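Local coordinates for protein dioxygenase (Pseudomonas brassicacearum, PDB 5V2D) that probably cleaves the central double bond of lignostilbenes with dioxygen at a non-haem iron centre, at residues Gly52-Ser57 and Gly95-Arg100; Val122-Phe127 and Gly266-Trp271; Asn141-Pro146 and Ser493-Trp498; Glu245-Phe250 and Phe279-Arg284. All blocks are in the same frame, centred on the assembly; numbering follows the deposited sequence.

Contact 1 of 4, residues Gly52-Ser57 and Gly95-Arg100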
# COMPACT_ATOMS: atom_id res chain seq x y z
N GLY A 52 -12.58 -8.26 -25.58
CA GLY A 52 -12.37 -6.87 -26.03
C GLY A 52 -11.09 -6.83 -26.80
O GLY A 52 -10.77 -7.79 -27.43
N VAL A 53 -10.33 -5.75 -26.77
CA VAL A 53 -9.12 -5.58 -27.56
C VAL A 53 -8.05 -4.92 -26.73
O VAL A 53 -8.20 -3.75 -26.27
CB VAL A 53 -9.40 -4.60 -28.76
CG1 VAL A 53 -8.15 -4.52 -29.62
CG2 VAL A 53 -10.61 -5.13 -29.58
N LEU A 54 -6.98 -5.66 -26.46
CA LEU A 54 -5.90 -5.11 -25.68
C LEU A 54 -4.97 -4.40 -26.56
O LEU A 54 -4.44 -5.01 -27.46
CB LEU A 54 -5.15 -6.26 -24.96
CG LEU A 54 -3.94 -5.89 -24.18
CD1 LEU A 54 -4.46 -5.16 -22.96
CD2 LEU A 54 -3.19 -7.09 -23.71
N PRO A 55 -4.67 -3.12 -26.27
CA PRO A 55 -3.72 -2.43 -27.16
C PRO A 55 -2.41 -3.13 -27.24
O PRO A 55 -1.78 -3.46 -26.19
CB PRO A 55 -3.55 -1.08 -26.52
CG PRO A 55 -4.85 -0.87 -25.83
CD PRO A 55 -5.24 -2.23 -25.27
N ALA A 56 -1.97 -3.37 -28.46
CA ALA A 56 -0.74 -4.09 -28.71
C ALA A 56 0.49 -3.35 -28.29
O ALA A 56 1.54 -3.97 -28.10
CB ALA A 56 -0.64 -4.54 -30.16
N SER A 57 0.39 -2.06 -28.10
CA SER A 57 1.61 -1.31 -27.76
C SER A 57 1.91 -1.39 -26.25
O SER A 57 2.94 -0.94 -25.83
CB SER A 57 1.43 0.13 -28.16
OG SER A 57 0.41 0.72 -27.37
N GLY A 95 -0.10 -7.60 -27.13
CA GLY A 95 -1.46 -8.07 -27.07
C GLY A 95 -1.73 -9.34 -26.30
O GLY A 95 -2.86 -9.79 -26.27
N LYS A 96 -0.68 -9.92 -25.69
CA LYS A 96 -0.80 -11.14 -24.90
C LYS A 96 -0.38 -10.86 -23.45
O LYS A 96 0.47 -10.04 -23.19
CB LYS A 96 0.07 -12.22 -25.46
CG LYS A 96 -0.41 -12.64 -26.86
CD LYS A 96 0.43 -13.80 -27.40
CE LYS A 96 -0.39 -14.82 -28.25
NZ LYS A 96 -1.31 -15.85 -27.55
N VAL A 97 -1.08 -11.52 -22.54
CA VAL A 97 -0.79 -11.33 -21.10
C VAL A 97 -0.55 -12.71 -20.49
O VAL A 97 -1.31 -13.67 -20.78
CB VAL A 97 -1.92 -10.63 -20.36
CG1 VAL A 97 -1.46 -10.26 -18.98
CG2 VAL A 97 -2.28 -9.36 -21.05
N SER A 98 0.50 -12.80 -19.71
CA SER A 98 0.76 -13.99 -18.89
C SER A 98 0.84 -13.63 -17.40
O SER A 98 0.92 -12.46 -17.07
CB SER A 98 2.04 -14.66 -19.35
OG SER A 98 3.12 -13.78 -19.17
N LEU A 99 0.75 -14.65 -16.53
CA LEU A 99 0.72 -14.39 -15.09
C LEU A 99 1.66 -15.37 -14.41
O LEU A 99 1.70 -16.58 -14.74
CB LEU A 99 -0.65 -14.58 -14.54
CG LEU A 99 -0.84 -14.59 -13.03
CD1 LEU A 99 -0.47 -13.29 -12.37
CD2 LEU A 99 -2.29 -14.96 -12.79
N ARG A 100 2.45 -14.82 -13.50
CA ARG A 100 3.15 -15.61 -12.48
C ARG A 100 2.84 -15.09 -11.12
O ARG A 100 2.75 -13.90 -10.95
CB ARG A 100 4.61 -15.40 -12.67
CG ARG A 100 5.21 -16.30 -13.59
CD ARG A 100 6.53 -16.66 -12.76
NE ARG A 100 7.10 -17.95 -13.13
CZ ARG A 100 7.64 -18.15 -14.32
NH1 ARG A 100 7.71 -17.16 -15.25
NH2 ARG A 100 8.12 -19.35 -14.57
O HOH W 1 -0.11 -5.57 -25.26

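Contact 2 of 4, residues Val122-Phe127 and Gly266-Trp271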
# COMPACT_ATOMS: atom_id res chain seq x y z
N VAL A 122 0.76 -11.96 17.21
CA VAL A 122 0.11 -10.69 17.02
C VAL A 122 0.91 -9.87 16.04
O VAL A 122 2.17 -9.87 16.08
CB VAL A 122 -0.00 -9.95 18.39
CG1 VAL A 122 -0.44 -8.50 18.22
CG2 VAL A 122 -1.02 -10.68 19.33
N TYR A 123 0.21 -9.15 15.16
CA TYR A 123 0.81 -8.28 14.14
C TYR A 123 1.90 -7.41 14.73
O TYR A 123 1.65 -6.64 15.69
CB TYR A 123 -0.26 -7.41 13.46
CG TYR A 123 0.22 -6.44 12.43
CD1 TYR A 123 0.32 -5.10 12.73
CD2 TYR A 123 0.65 -6.87 11.13
CE1 TYR A 123 0.78 -4.17 11.75
CE2 TYR A 123 1.07 -5.92 10.18
CZ TYR A 123 1.13 -4.59 10.48
OH TYR A 123 1.64 -3.60 9.64
N ARG A 124 3.11 -7.53 14.17
CA ARG A 124 4.27 -6.68 14.51
C ARG A 124 4.59 -6.77 16.01
O ARG A 124 5.06 -5.81 16.63
CB ARG A 124 4.08 -5.24 14.04
CG ARG A 124 4.14 -5.07 12.50
CD ARG A 124 4.41 -3.63 12.06
NE ARG A 124 5.67 -3.12 12.61
CZ ARG A 124 6.18 -1.90 12.39
NH1 ARG A 124 5.45 -1.03 11.73
NH2 ARG A 124 7.42 -1.54 12.86
N ASN A 125 4.28 -7.93 16.61
CA ASN A 125 4.63 -8.13 18.00
C ASN A 125 5.29 -9.51 18.13
O ASN A 125 4.64 -10.55 18.43
CB ASN A 125 3.39 -7.95 18.91
CG ASN A 125 3.76 -8.09 20.40
OD1 ASN A 125 4.92 -8.42 20.70
ND2 ASN A 125 2.79 -7.87 21.33
N ALA A 126 6.59 -9.48 17.91
CA ALA A 126 7.36 -10.75 17.94
C ALA A 126 7.43 -11.37 19.34
O ALA A 126 7.66 -12.57 19.47
CB ALA A 126 8.77 -10.52 17.39
N PHE A 127 7.16 -10.61 20.40
CA PHE A 127 7.06 -11.25 21.73
C PHE A 127 5.97 -12.29 21.81
O PHE A 127 6.02 -13.06 22.72
CB PHE A 127 6.85 -10.21 22.87
CG PHE A 127 7.92 -9.15 22.90
CD1 PHE A 127 9.23 -9.50 23.34
CD2 PHE A 127 7.68 -7.83 22.45
CE1 PHE A 127 10.25 -8.53 23.37
CE2 PHE A 127 8.72 -6.90 22.45
CZ PHE A 127 9.99 -7.24 22.94
N GLY A 266 0.08 -7.11 23.95
CA GLY A 266 -0.85 -6.19 23.34
C GLY A 266 -0.41 -5.71 21.92
O GLY A 266 0.61 -6.13 21.37
N PRO A 267 -1.25 -4.87 21.30
CA PRO A 267 -0.96 -4.40 19.95
C PRO A 267 0.25 -3.51 19.82
O PRO A 267 0.60 -2.77 20.75
CB PRO A 267 -2.24 -3.65 19.56
CG PRO A 267 -3.30 -4.06 20.59
CD PRO A 267 -2.49 -4.23 21.84
N HIS A 268 0.89 -3.54 18.65
CA HIS A 268 2.06 -2.68 18.39
C HIS A 268 1.70 -1.19 18.46
O HIS A 268 2.44 -0.42 19.03
CB HIS A 268 2.64 -3.01 17.04
CG HIS A 268 3.93 -2.30 16.71
ND1 HIS A 268 5.14 -2.95 16.70
CD2 HIS A 268 4.17 -1.03 16.29
CE1 HIS A 268 6.07 -2.09 16.33
NE2 HIS A 268 5.52 -0.92 16.12
N PHE A 269 0.56 -0.82 17.91
CA PHE A 269 0.10 0.56 17.89
C PHE A 269 -1.22 0.73 18.67
O PHE A 269 -2.02 -0.20 18.74
CB PHE A 269 -0.25 0.98 16.44
CG PHE A 269 0.94 1.05 15.52
CD1 PHE A 269 1.86 2.07 15.63
CD2 PHE A 269 1.13 0.08 14.56
CE1 PHE A 269 2.94 2.14 14.75
CE2 PHE A 269 2.22 0.12 13.69
CZ PHE A 269 3.13 1.15 13.81
N GLN A 270 -1.44 1.95 19.11
CA GLN A 270 -2.69 2.36 19.75
C GLN A 270 -3.12 3.75 19.30
O GLN A 270 -2.36 4.70 19.37
CB GLN A 270 -2.43 2.39 21.29
CG GLN A 270 -3.70 2.62 22.11
CD GLN A 270 -3.41 2.71 23.59
OE1 GLN A 270 -2.89 3.72 24.07
NE2 GLN A 270 -3.70 1.67 24.27
N TRP A 271 -4.35 3.88 18.89
CA TRP A 271 -4.89 5.20 18.49
C TRP A 271 -5.00 6.14 19.67
O TRP A 271 -5.41 5.72 20.73
CB TRP A 271 -6.26 4.99 17.89
CG TRP A 271 -6.89 6.24 17.39
CD1 TRP A 271 -7.91 6.94 17.97
CD2 TRP A 271 -6.59 6.89 16.19
NE1 TRP A 271 -8.23 8.00 17.22
CE2 TRP A 271 -7.44 8.00 16.10
CE3 TRP A 271 -5.67 6.63 15.13
CZ2 TRP A 271 -7.43 8.88 15.01
CZ3 TRP A 271 -5.66 7.53 14.05
CH2 TRP A 271 -6.51 8.63 14.01
O HOH W 2 -0.30 -5.09 16.63

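Contact 3 of 4, residues Asn141-Pro146 and Ser493-Trp498. With FE (Fe (III) ion), chain E.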
# COMPACT_ATOMS: atom_id res chain seq x y z
N ASN A 141 4.94 -7.90 2.47
CA ASN A 141 3.59 -8.05 1.92
C ASN A 141 2.86 -6.82 1.43
O ASN A 141 1.67 -6.94 1.10
CB ASN A 141 2.74 -8.83 2.91
CG ASN A 141 2.31 -8.02 4.09
OD1 ASN A 141 2.78 -6.91 4.29
ND2 ASN A 141 1.39 -8.58 4.89
N THR A 142 3.53 -5.65 1.44
CA THR A 142 2.80 -4.39 1.31
C THR A 142 2.96 -3.70 -0.01
O THR A 142 1.94 -3.23 -0.59
CB THR A 142 3.14 -3.46 2.50
OG1 THR A 142 2.73 -4.11 3.70
CG2 THR A 142 2.39 -2.16 2.43
N SER A 143 4.18 -3.61 -0.53
CA SER A 143 4.39 -3.02 -1.85
C SER A 143 5.45 -3.73 -2.60
O SER A 143 6.25 -4.48 -2.07
CB SER A 143 4.87 -1.55 -1.75
OG SER A 143 3.92 -0.74 -1.09
N VAL A 144 5.51 -3.42 -3.90
CA VAL A 144 6.56 -3.89 -4.78
C VAL A 144 7.04 -2.73 -5.61
O VAL A 144 6.25 -1.86 -5.99
CB VAL A 144 6.11 -5.09 -5.65
CG1 VAL A 144 6.06 -6.37 -4.85
CG2 VAL A 144 4.75 -4.84 -6.29
N ILE A 145 8.34 -2.68 -5.90
CA ILE A 145 8.88 -1.65 -6.79
C ILE A 145 10.14 -2.16 -7.45
O ILE A 145 10.91 -2.86 -6.82
CB ILE A 145 9.17 -0.34 -6.01
CG1 ILE A 145 9.21 0.82 -6.95
CG2 ILE A 145 10.47 -0.41 -5.19
CD1 ILE A 145 9.29 2.15 -6.25
N PRO A 146 10.34 -1.86 -8.75
CA PRO A 146 11.62 -2.23 -9.38
C PRO A 146 12.73 -1.29 -8.94
O PRO A 146 12.54 -0.11 -8.85
CB PRO A 146 11.38 -2.00 -10.92
CG PRO A 146 9.94 -1.80 -11.05
CD PRO A 146 9.47 -1.22 -9.73
N SER A 493 -5.43 -7.47 -2.51
CA SER A 493 -4.04 -7.16 -2.50
C SER A 493 -3.80 -5.85 -1.76
O SER A 493 -4.74 -5.10 -1.34
CB SER A 493 -3.46 -7.07 -3.92
OG SER A 493 -3.81 -8.25 -4.69
N LEU A 494 -2.54 -5.53 -1.64
CA LEU A 494 -2.13 -4.22 -1.26
C LEU A 494 -1.55 -3.51 -2.50
O LEU A 494 -2.27 -3.39 -3.50
CB LEU A 494 -1.24 -4.28 -0.03
CG LEU A 494 -1.95 -4.57 1.28
CD1 LEU A 494 -0.93 -4.83 2.45
CD2 LEU A 494 -2.96 -3.52 1.66
N HIS A 495 -0.33 -3.05 -2.47
CA HIS A 495 0.13 -2.14 -3.52
C HIS A 495 0.82 -2.78 -4.69
O HIS A 495 1.31 -3.89 -4.58
CB HIS A 495 1.06 -1.07 -2.92
CG HIS A 495 0.39 -0.29 -1.86
ND1 HIS A 495 -0.60 0.65 -2.16
CD2 HIS A 495 0.56 -0.27 -0.50
CE1 HIS A 495 -1.00 1.22 -1.02
NE2 HIS A 495 -0.32 0.67 -0.01
N GLY A 496 0.77 -2.11 -5.84
CA GLY A 496 1.41 -2.63 -7.05
C GLY A 496 2.14 -1.56 -7.80
O GLY A 496 2.19 -0.35 -7.38
N CYS A 497 2.71 -1.94 -8.94
CA CYS A 497 3.48 -0.94 -9.73
C CYS A 497 3.54 -1.42 -11.16
O CYS A 497 3.34 -2.63 -11.46
CB CYS A 497 4.90 -0.77 -9.22
SG CYS A 497 5.91 -2.26 -9.40
N TRP A 498 3.75 -0.47 -12.06
CA TRP A 498 3.98 -0.77 -13.46
C TRP A 498 5.47 -0.66 -13.79
O TRP A 498 6.05 0.39 -13.52
CB TRP A 498 3.19 0.27 -14.31
CG TRP A 498 3.49 0.09 -15.83
CD1 TRP A 498 4.06 0.99 -16.66
CD2 TRP A 498 3.15 -1.04 -16.62
NE1 TRP A 498 4.12 0.50 -17.89
CE2 TRP A 498 3.56 -0.75 -17.92
CE3 TRP A 498 2.53 -2.25 -16.34
CZ2 TRP A 498 3.36 -1.62 -18.99
CZ3 TRP A 498 2.34 -3.13 -17.40
CH2 TRP A 498 2.74 -2.80 -18.72
FE FE E . 0.06 1.59 1.86
O HOH W 3 3.91 -0.95 -4.88
O HOH W 4 -1.18 0.14 2.67

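Contact 4 of 4, residues Glu245-Phe250 and Phe279-Arg284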
# COMPACT_ATOMS: atom_id res chain seq x y z
N GLU A 245 10.30 18.14 -5.38
CA GLU A 245 11.64 18.47 -5.97
C GLU A 245 12.59 18.89 -4.90
O GLU A 245 13.72 18.51 -4.92
CB GLU A 245 11.50 19.61 -7.00
CG GLU A 245 10.80 19.07 -8.27
CD GLU A 245 10.26 20.16 -9.21
OE1 GLU A 245 9.38 21.03 -8.80
OE2 GLU A 245 10.75 20.10 -10.36
N ARG A 246 12.14 19.66 -3.92
CA ARG A 246 13.01 20.20 -2.91
C ARG A 246 12.75 19.76 -1.48
O ARG A 246 13.56 20.10 -0.61
CB ARG A 246 12.98 21.74 -2.98
CG ARG A 246 13.72 22.28 -4.24
CD ARG A 246 13.21 23.65 -4.61
NE ARG A 246 11.85 23.60 -5.19
CZ ARG A 246 11.53 23.47 -6.47
NH1 ARG A 246 12.45 23.33 -7.42
NH2 ARG A 246 10.23 23.43 -6.84
N TYR A 247 11.64 19.07 -1.20
CA TYR A 247 11.29 18.74 0.18
C TYR A 247 10.82 17.30 0.31
O TYR A 247 10.44 16.65 -0.66
CB TYR A 247 10.18 19.64 0.71
CG TYR A 247 10.64 21.05 0.82
CD1 TYR A 247 11.40 21.48 1.91
CD2 TYR A 247 10.39 21.95 -0.21
CE1 TYR A 247 11.90 22.74 1.95
CE2 TYR A 247 10.89 23.25 -0.18
CZ TYR A 247 11.62 23.64 0.92
OH TYR A 247 12.11 24.88 1.01
N VAL A 248 10.85 16.82 1.55
CA VAL A 248 10.27 15.54 1.95
C VAL A 248 9.33 15.85 3.12
O VAL A 248 9.65 16.67 3.95
CB VAL A 248 11.42 14.64 2.38
CG1 VAL A 248 10.92 13.37 3.01
CG2 VAL A 248 12.23 14.29 1.15
N VAL A 249 8.18 15.19 3.18
CA VAL A 249 7.20 15.35 4.24
C VAL A 249 6.87 13.98 4.83
O VAL A 249 6.51 13.05 4.08
CB VAL A 249 5.91 15.98 3.72
CG1 VAL A 249 4.90 16.17 4.85
CG2 VAL A 249 6.23 17.31 3.05
N PHE A 250 6.99 13.86 6.15
CA PHE A 250 6.66 12.63 6.90
C PHE A 250 5.33 12.90 7.66
O PHE A 250 5.31 13.68 8.60
CB PHE A 250 7.69 12.38 7.96
CG PHE A 250 9.03 11.98 7.44
CD1 PHE A 250 9.84 12.89 6.78
CD2 PHE A 250 9.58 10.74 7.82
CE1 PHE A 250 11.11 12.53 6.31
CE2 PHE A 250 10.89 10.35 7.40
CZ PHE A 250 11.65 11.26 6.64
N PHE A 279 3.31 16.59 10.98
CA PHE A 279 4.07 16.49 9.74
C PHE A 279 5.46 17.06 9.94
O PHE A 279 5.59 18.23 10.41
CB PHE A 279 3.37 17.29 8.65
CG PHE A 279 1.96 16.84 8.38
CD1 PHE A 279 0.89 17.32 9.14
CD2 PHE A 279 1.71 15.89 7.40
CE1 PHE A 279 -0.39 16.93 8.90
CE2 PHE A 279 0.42 15.48 7.13
CZ PHE A 279 -0.64 16.00 7.85
N ALA A 280 6.49 16.29 9.60
CA ALA A 280 7.85 16.81 9.52
C ALA A 280 8.17 17.16 8.07
O ALA A 280 7.97 16.36 7.18
CB ALA A 280 8.81 15.76 10.01
N VAL A 281 8.67 18.36 7.82
CA VAL A 281 8.98 18.82 6.48
C VAL A 281 10.43 19.21 6.49
O VAL A 281 10.87 19.94 7.37
CB VAL A 281 8.14 20.05 6.12
CG1 VAL A 281 8.53 20.56 4.76
CG2 VAL A 281 6.66 19.81 6.22
N VAL A 282 11.21 18.62 5.61
CA VAL A 282 12.61 18.84 5.59
C VAL A 282 13.13 18.98 4.17
O VAL A 282 12.65 18.28 3.28
CB VAL A 282 13.33 17.72 6.35
CG1 VAL A 282 13.18 16.35 5.72
CG2 VAL A 282 14.79 18.06 6.51
N PRO A 283 14.13 19.83 3.95
CA PRO A 283 14.71 19.85 2.60
C PRO A 283 15.31 18.53 2.22
O PRO A 283 15.96 17.86 3.04
CB PRO A 283 15.82 20.97 2.62
CG PRO A 283 15.45 21.81 3.80
CD PRO A 283 14.67 20.93 4.77
N ARG A 284 15.11 18.19 0.95
CA ARG A 284 15.50 16.94 0.42
C ARG A 284 17.01 16.70 0.47
O ARG A 284 17.49 15.57 0.63
CB ARG A 284 15.00 16.90 -0.99
CG ARG A 284 14.99 15.51 -1.56
CD ARG A 284 14.05 15.44 -2.77
NE ARG A 284 14.67 14.52 -3.74
CZ ARG A 284 14.27 14.32 -4.96
NH1 ARG A 284 14.95 13.49 -5.72
NH2 ARG A 284 13.19 14.95 -5.44

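Contact 1 of 4, residues Gly52-Ser57 and Gly95-Arg100
Leu54 and Val97 meet where two blades of the seven-bladed beta-propeller, the fold of the carotenoid cleavage oxygenase family, come together. Residues Gly52-Ser57 form the loop that leaves strand 50-52, an edge strand of one blade, on the way to strand 60-67 of the next; Gly95 sits in the hairpin between strands 85-93 and 96-103 of that second blade. The apolar part rests on one branch of Leu54. CG lies anti to the backbone N (chi1 175°), which carries CD2 out to the hairpin, where it comes 3.6 Å from Val97 CG2. The two side chains cross at about a right angle, so they touch methyl to methyl instead of running alongside each other. The same CD2 also packs on the turn itself, 3.7 Å from Gly95 C. Phe92 touches both Leu54 and Val97, and Ile484 of the first blade adds to the packing on Val97. Backbone packing is the second component: Ala56 CA lies 3.9 Å from Gly95 N, so loop and turn meet backbone to backbone. Gly95 takes a positive phi (85°), and with this backbone a beta carbon would be forced against the carbonyl oxygen of the preceding residue. The polar component is entirely indirect, since no hydrogen bond passes straight between the two segments. One water joins them instead: it accepts from Gly95 N at 2.8 Å and donates to Pro55 O, also at 2.8 Å.

Contact 2 of 4, residues Val122-Phe127 and Gly266-Trp271
A type II beta turn from Val122 to Asn125, closed by Asn125 N bonding Val122 O at 2.9 Å, presents Arg124 and Asn125 to the approach of strand 269-271. His268 ND1 donates to Arg124 O at 2.9 Å (N-H...O 152°), the oxygen tilted somewhat out of the ring plane. CG of His268 stands anti to its backbone N (chi1 -174°), which turns the imidazole under the arginine: the guanidinium lies over one ring face, offset toward the rim, with the planes 32° apart and CZ 3.9 Å from His268 NE2. At its far end Arg124 NH1 approaches the edge of Phe269, 3.8 Å from CZ, and hydrogen-bonds Tyr203 OH. A second direct bond runs from Asn125 ND2 to Gly266 O (2.8 Å), lying in the carbonyl plane; ND2 also reaches Met262 O. A water that donates to Tyr123 O and accepts from His268 N adds a third link. With a leucine in place of His268, Arg124 O and Glu204, the partner of NE2, would probably each lose a bond, and the guanidinium would lose its flat support. Because one imidazole nitrogen donates to a carbonyl and the other meets a carboxylate, the ring may carry a proton on both; Glu204, also a long, weak ion-pair partner of Arg124, would then offset the charge of two stacked cationic groups.

Contact 3 of 4, residues Asn141-Pro146 and Ser493-Trp498
Val144 and Gly496 face each other across two nearly parallel strands (23° between their directions) yet are joined through a water, which accepts from Val144 N and donates weakly to Gly496 O. Strands 143-147 and 496-500 are edge strands of two different blades of the beta-propeller, brought side by side near its iron-bearing axis. Just ahead of both strands, His495 N donates a hydrogen bond to Thr142 O, at 3.0 Å. Thr142 and Ser143 form a classic beta bulge opposite Leu154, and both pack on the histidine: Thr142 CG2 lies in the ring plane at its edge, 3.9 Å from CD2, while Ser143 OG, itself bonded to Ala187 O, sits 3.4 Å from CB. His495 NE2 binds the iron at 2.1 Å, with His188, His239, His304 and a water completing the site. The other ring nitrogen, ND1, hydrogen-bonds Glu437 in the second shell, so the imidazole is held at both nitrogens, which probably restricts its rotation. Leu494 CD1 lies against Asn141 O, a buried oxygen with no polar partner. Toward the far end, Cys497 SG stands between its own backbone N and carbonyl carbon (chi1 64°), which points the sulfur at the other blade, where it lies 3.5 Å from Val144 O and 3.7 Å from Pro146 CD.

Contact 4 of 4, residues Glu245-Phe250 and Phe279-Arg284
Tyr247 turns its CG anti to its own carbonyl carbon (chi1 -67°), and this brings one side of the ring to the partner strand: CD1 lies 4.1 Å from Val281 CG1, CE1 equally near Pro283 CG, and Val282 O sits at the ring edge. Val282 has CG1 between its backbone N and carbonyl carbon (chi1 64°), placing that methyl 4.1 Å from Val248 CB. Val248, Val282, Phe250 and Ala280 occupy one face of the sheet, where Phe250 also meets Phe230 edge-to-face. On the other face Val249 and Val281 lie side by side, CG2 to CG2, and Val249 CG1 reaches Phe279 CD2. With an alanine at the place of Tyr247, the flank of Pro283 and Val281 CG1 would probably lose their cover and a gap would open beside them. The backbones bond reciprocally at two pairs, Val248 with Val282 and Phe250 with Ala280. Beyond them Arg284 N bonds Arg246 O at 2.9 Å, nearly straight (170°). Arg284 then crosses Val248 at about a right angle, CG against CG2, and its guanidinium is gripped by Glu217 and Asp192 at NH1 and by Thr244 O at NH2. Such a regular antiparallel pairing, flanked by strands 242-243 and 292-298, is that of the two middle strands in a four-stranded propeller blade.

Overall arrangement
Contact 3 lies deepest, about 7 Å from the chain's centre, and it alone holds an iron ligand; contact 1, its centre about 25 Å out, is partly buried, toward the outside of the chain. Both reach the same sheet, contact 1 through strand 96-103 and contact 3 through strand 496-500, and both join neighbouring blades with water-mediated links and few or no direct bonds. Contact 4 differs in lying within a single blade, where regular backbone bonds and apolar packing dominate. Contact 2, buried yet about 19 Å from the centre and on the opposite side of it from contact 1, relies instead on polar side chains in loops. Along the chain, contact 4 is nested inside contact 3 and crosses contact 2.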